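Local structure of beta-fructofuranosidase (Arthrobacter, 3WPU) at residues S89-E94 with H489-G494; F152-F157 with A183-S188. The protein belongs to the levansucrase/invertase family of the beta-fructosidase clan, whose members are built around a five-bladed beta-propeller. All coordinates share one frame; numbering follows the deposited sequence.

In the fold
Following the chain from the N terminus, the first contacting segment is the hairpin at 89-94, between strands 88-90 and 93-102. The 152-157 loop comes next, leading into strand 159-169. Strand 174-184 runs back antiparallel to that one, and at its end 183-188 meets the loop, closing interaction 2 after only 25 intervening residues. Much later, strand 488-493 returns to the hairpin and closes interaction 1, a loop of 394 residues that holds the whole of interaction 2 and does not cross it. Both contacts reach the same large mixed sheet, with centres about 39 Å apart. Interaction 1 ties the hairpin to C-terminal strand pair 488-500, packed by helices 502-512 and 514-520; interaction 2 fastens a peripheral connection.

Interaction 1 (S89-E94 with H489-G494); sequences SVNGWE and HLFTNG
A tight hairpin with a type I' turn from V90 to W93 takes strand 488-493 alongside in parallel pairing, S89 opposite H489 and V90 opposite L490. L490 N donates to S89 O at 2.9 Å, and N91 N returns a bond to L490 O at 2.8 Å. There the hairpin backbone turns away, and the N91 side chain continues the pairing in its place. Its CG lies anti to the carbonyl carbon (chi1 -70°), and the amide beyond it grips the backbone of T492 twice. T492 N meets a lone pair of N91 OD1 at 2.8 Å, in the carbonyl plane, while N91 ND2 gives a nearly straight bond (171°) to T492 O at 2.8 Å.

On the face shared by S89 and H489, S89 OG lies 2.7 Å from H489 ND1, at the edge of the imidazole and hydrogen-bonded to it. With H489 NE2 bonded to D502, both ring nitrogens are engaged, fixing the ring's rotation. A water accepts from G92 N at 3.0 Å and also joins S89 OG to L490 O. On the other face V90 CG1 approaches T492 CG2 at 4.0 Å, and V90 packs on V207 of strand 197-210. Strand 496-500 pairs with the far edge of 488-493, while helices 502-512 and 514-520 cover H489 and F491.

Interaction 2 (F152-F157 with A183-S188); sequences FEDQSF and AFYRNS
Y185 has CG beside its backbone N (chi1 -58°), which sends the ring toward the 152-157 loop. F157 has CG between its backbone N and carbonyl carbon (chi1 41°), and the ring it carries meets Y185 OH at its edge, CD2 being the nearest ring atom at 3.9 Å. F157 CB lies over a face of the tyrosine ring, a CH-pi contact 4.0 Å from the Y185 centroid and offset toward the rim. The same CB is pressed to 3.1 Å from F184 O, a tight fit. At the far end of the tyrosine, Y185 OH donates to D154 O at 2.7 Å, reaching a lone pair in the carbonyl plane. D154 also meets the ring with its carboxylate, tip to tip, CG lying 3.5 Å from Y185 CE1, and S156 OG sits at the ring edge. K194 makes a cation-pi contact with Y185 and a long, weak ion pair with D154.

Two residues before the tyrosine, A183 CB stands over the centre of the F152 ring, 3.7 Å from its centroid and only 9° off the normal. It also touches F157 CB at 4.0 Å, so the alanine methyl joins the two phenylalanines. The loop itself is braced by D154 OD1, which accepts from S156 N at 3.0 Å and from S156 OG as well. That first bond makes an Asx turn, here in the connection entering strand 159-169 and anchored by tyrosine beside the end of its antiparallel partner, strand 174-184.

Interaction 1 (S89-E94 with H489-G494)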
# COMPACT_ATOMS: atom_id res chain seq x y z
N SER A 89 -17.57 5.59 -3.06
CA SER A 89 -18.02 6.98 -3.11
C SER A 89 -19.05 7.13 -2.00
O SER A 89 -19.67 6.14 -1.60
CB SER A 89 -18.61 7.32 -4.48
OG SER A 89 -19.79 6.58 -4.71
N VAL A 90 -19.24 8.36 -1.53
CA VAL A 90 -20.27 8.68 -0.52
C VAL A 90 -21.11 9.84 -1.06
O VAL A 90 -20.59 10.90 -1.42
CB VAL A 90 -19.68 9.06 0.86
CG1 VAL A 90 -20.81 9.29 1.87
CG2 VAL A 90 -18.75 7.97 1.38
N ASN A 91 -22.41 9.62 -1.17
CA ASN A 91 -23.32 10.63 -1.69
C ASN A 91 -22.81 11.35 -2.93
O ASN A 91 -22.90 12.57 -3.03
CB ASN A 91 -23.71 11.58 -0.56
CG ASN A 91 -24.62 10.91 0.45
OD1 ASN A 91 -24.86 9.72 0.37
ND2 ASN A 91 -25.13 11.68 1.40
N GLY A 92 -22.30 10.57 -3.88
CA GLY A 92 -21.92 11.05 -5.18
C GLY A 92 -20.48 11.47 -5.32
O GLY A 92 -20.10 11.97 -6.37
N TRP A 93 -19.67 11.26 -4.28
CA TRP A 93 -18.27 11.72 -4.30
C TRP A 93 -17.28 10.59 -3.99
O TRP A 93 -17.39 9.93 -2.95
CB TRP A 93 -18.05 12.81 -3.26
CG TRP A 93 -18.86 14.02 -3.47
CD1 TRP A 93 -20.06 14.32 -2.91
CD2 TRP A 93 -18.51 15.14 -4.30
NE1 TRP A 93 -20.50 15.54 -3.34
CE2 TRP A 93 -19.56 16.07 -4.20
CE3 TRP A 93 -17.44 15.43 -5.15
CZ2 TRP A 93 -19.56 17.28 -4.89
CZ3 TRP A 93 -17.44 16.64 -5.83
CH2 TRP A 93 -18.48 17.54 -5.70
N GLU A 94 -16.31 10.39 -4.88
CA GLU A 94 -15.17 9.50 -4.59
C GLU A 94 -14.28 10.31 -3.63
O GLU A 94 -14.12 11.51 -3.83
CB GLU A 94 -14.39 9.12 -5.84
CG GLU A 94 -15.16 8.21 -6.77
CD GLU A 94 -14.39 7.76 -7.98
OE1 GLU A 94 -13.36 8.38 -8.36
OE2 GLU A 94 -14.84 6.77 -8.60
N HIS A 489 -21.06 2.39 -4.03
CA HIS A 489 -21.55 3.75 -3.86
C HIS A 489 -22.48 3.81 -2.69
O HIS A 489 -23.56 3.20 -2.71
CB HIS A 489 -22.25 4.19 -5.14
CG HIS A 489 -21.41 3.95 -6.34
ND1 HIS A 489 -20.38 4.79 -6.71
CD2 HIS A 489 -21.35 2.89 -7.18
CE1 HIS A 489 -19.77 4.29 -7.78
NE2 HIS A 489 -20.34 3.13 -8.07
N LEU A 490 -22.05 4.52 -1.65
CA LEU A 490 -22.83 4.68 -0.45
C LEU A 490 -23.75 5.88 -0.62
O LEU A 490 -23.33 6.96 -1.06
CB LEU A 490 -21.89 4.89 0.76
CG LEU A 490 -22.58 5.06 2.11
CD1 LEU A 490 -23.42 3.84 2.45
CD2 LEU A 490 -21.55 5.30 3.21
N PHE A 491 -25.03 5.66 -0.30
CA PHE A 491 -25.99 6.75 -0.22
C PHE A 491 -26.53 6.75 1.19
O PHE A 491 -27.07 5.74 1.64
CB PHE A 491 -27.10 6.53 -1.24
CG PHE A 491 -26.61 6.60 -2.65
CD1 PHE A 491 -26.10 7.79 -3.15
CD2 PHE A 491 -26.64 5.48 -3.47
CE1 PHE A 491 -25.63 7.86 -4.45
CE2 PHE A 491 -26.18 5.55 -4.77
CZ PHE A 491 -25.68 6.74 -5.27
N THR A 492 -26.32 7.85 1.91
CA THR A 492 -26.58 7.91 3.34
C THR A 492 -27.13 9.29 3.75
O THR A 492 -26.72 10.32 3.23
CB THR A 492 -25.31 7.55 4.15
OG1 THR A 492 -25.60 7.53 5.55
CG2 THR A 492 -24.18 8.54 3.87
N ASN A 493 -28.10 9.28 4.66
CA ASN A 493 -28.61 10.53 5.22
C ASN A 493 -29.36 10.25 6.48
O ASN A 493 -30.31 9.46 6.46
CB ASN A 493 -29.51 11.29 4.22
CG ASN A 493 -28.91 12.61 3.78
OD1 ASN A 493 -28.63 13.49 4.61
ND2 ASN A 493 -28.71 12.78 2.47
N GLY A 494 -28.91 10.86 7.58
CA GLY A 494 -29.56 10.74 8.87
C GLY A 494 -29.75 9.30 9.30
O GLY A 494 -30.88 8.84 9.47
O HOH W 1 -22.15 7.61 -3.78

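Interaction 2 (F152-F157 with A183-S188)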
# COMPACT_ATOMS: atom_id res chain seq x y z
N PHE A 152 0.93 10.26 22.76
CA PHE A 152 2.32 10.13 23.20
C PHE A 152 2.54 10.60 24.62
O PHE A 152 2.28 11.75 24.96
CB PHE A 152 3.24 10.87 22.24
CG PHE A 152 3.22 10.27 20.86
CD1 PHE A 152 3.86 9.06 20.61
CD2 PHE A 152 2.50 10.88 19.84
CE1 PHE A 152 3.80 8.48 19.35
CE2 PHE A 152 2.45 10.31 18.58
CZ PHE A 152 3.11 9.11 18.35
N GLU A 153 2.98 9.67 25.46
CA GLU A 153 3.31 9.97 26.85
C GLU A 153 4.38 11.07 26.89
O GLU A 153 4.25 12.06 27.62
CB GLU A 153 3.78 8.70 27.56
CG GLU A 153 2.69 7.63 27.77
CD GLU A 153 2.53 6.59 26.63
OE1 GLU A 153 2.89 6.86 25.49
OE2 GLU A 153 2.01 5.46 26.89
N ASP A 154 5.42 10.90 26.08
CA ASP A 154 6.53 11.85 25.95
C ASP A 154 6.21 12.92 24.91
O ASP A 154 6.29 12.70 23.70
CB ASP A 154 7.82 11.11 25.62
CG ASP A 154 9.04 12.02 25.58
OD1 ASP A 154 8.91 13.25 25.64
OD2 ASP A 154 10.15 11.46 25.48
N GLN A 155 5.83 14.09 25.41
CA GLN A 155 5.41 15.21 24.56
C GLN A 155 6.54 16.10 24.08
O GLN A 155 6.26 17.13 23.48
CB GLN A 155 4.39 16.05 25.30
CG GLN A 155 3.09 15.33 25.52
CD GLN A 155 2.22 15.30 24.27
OE1 GLN A 155 1.80 14.23 23.80
NE2 GLN A 155 1.99 16.45 23.71
N SER A 156 7.79 15.73 24.32
CA SER A 156 8.95 16.53 23.90
C SER A 156 9.39 16.33 22.45
O SER A 156 10.46 16.77 22.06
CB SER A 156 10.17 16.24 24.79
OG SER A 156 10.60 14.90 24.66
N PHE A 157 8.57 15.67 21.64
CA PHE A 157 8.95 15.36 20.28
C PHE A 157 9.32 16.61 19.47
O PHE A 157 8.75 17.70 19.65
CB PHE A 157 7.87 14.56 19.56
CG PHE A 157 6.46 15.03 19.82
CD1 PHE A 157 5.96 16.16 19.18
CD2 PHE A 157 5.62 14.32 20.68
CE1 PHE A 157 4.66 16.58 19.39
CE2 PHE A 157 4.31 14.74 20.89
CZ PHE A 157 3.84 15.88 20.25
N ALA A 183 6.12 9.89 16.37
CA ALA A 183 6.82 10.96 17.09
C ALA A 183 8.33 10.75 16.97
O ALA A 183 8.83 9.65 17.11
CB ALA A 183 6.41 11.00 18.55
N PHE A 184 9.04 11.84 16.68
CA PHE A 184 10.48 11.83 16.56
C PHE A 184 11.06 12.71 17.65
O PHE A 184 10.45 13.72 18.02
CB PHE A 184 10.95 12.40 15.22
CG PHE A 184 10.43 11.67 14.01
CD1 PHE A 184 11.25 10.80 13.29
CD2 PHE A 184 9.12 11.86 13.57
CE1 PHE A 184 10.77 10.15 12.17
CE2 PHE A 184 8.65 11.23 12.42
CZ PHE A 184 9.47 10.35 11.74
N TYR A 185 12.26 12.35 18.10
CA TYR A 185 12.93 13.05 19.20
C TYR A 185 14.36 13.34 18.79
O TYR A 185 15.27 12.57 19.07
CB TYR A 185 12.85 12.21 20.47
CG TYR A 185 11.43 11.91 20.87
CD1 TYR A 185 10.76 12.70 21.81
CD2 TYR A 185 10.74 10.86 20.28
CE1 TYR A 185 9.44 12.43 22.17
CE2 TYR A 185 9.42 10.59 20.64
CZ TYR A 185 8.77 11.39 21.56
OH TYR A 185 7.47 11.11 21.92
N ARG A 186 14.53 14.46 18.08
CA ARG A 186 15.79 14.77 17.42
C ARG A 186 16.41 16.06 17.95
O ARG A 186 15.70 17.00 18.30
CB ARG A 186 15.57 14.88 15.91
CG ARG A 186 15.47 13.51 15.22
CD ARG A 186 14.45 13.45 14.10
NE ARG A 186 14.96 13.82 12.78
CZ ARG A 186 14.98 13.04 11.69
NH1 ARG A 186 14.57 11.78 11.70
NH2 ARG A 186 15.45 13.53 10.57
N ASN A 187 17.74 16.06 18.02
CA ASN A 187 18.49 17.27 18.31
C ASN A 187 18.48 18.17 17.10
O ASN A 187 18.17 17.73 16.00
CB ASN A 187 19.94 16.95 18.69
CG ASN A 187 20.05 16.13 19.96
OD1 ASN A 187 20.55 15.00 19.95
ND2 ASN A 187 19.58 16.68 21.05
N SER A 188 18.87 19.43 17.30
CA SER A 188 18.87 20.41 16.22
C SER A 188 19.70 19.97 15.03
O SER A 188 19.40 20.31 13.89
CB SER A 188 19.36 21.77 16.73
OG SER A 188 18.74 22.82 16.02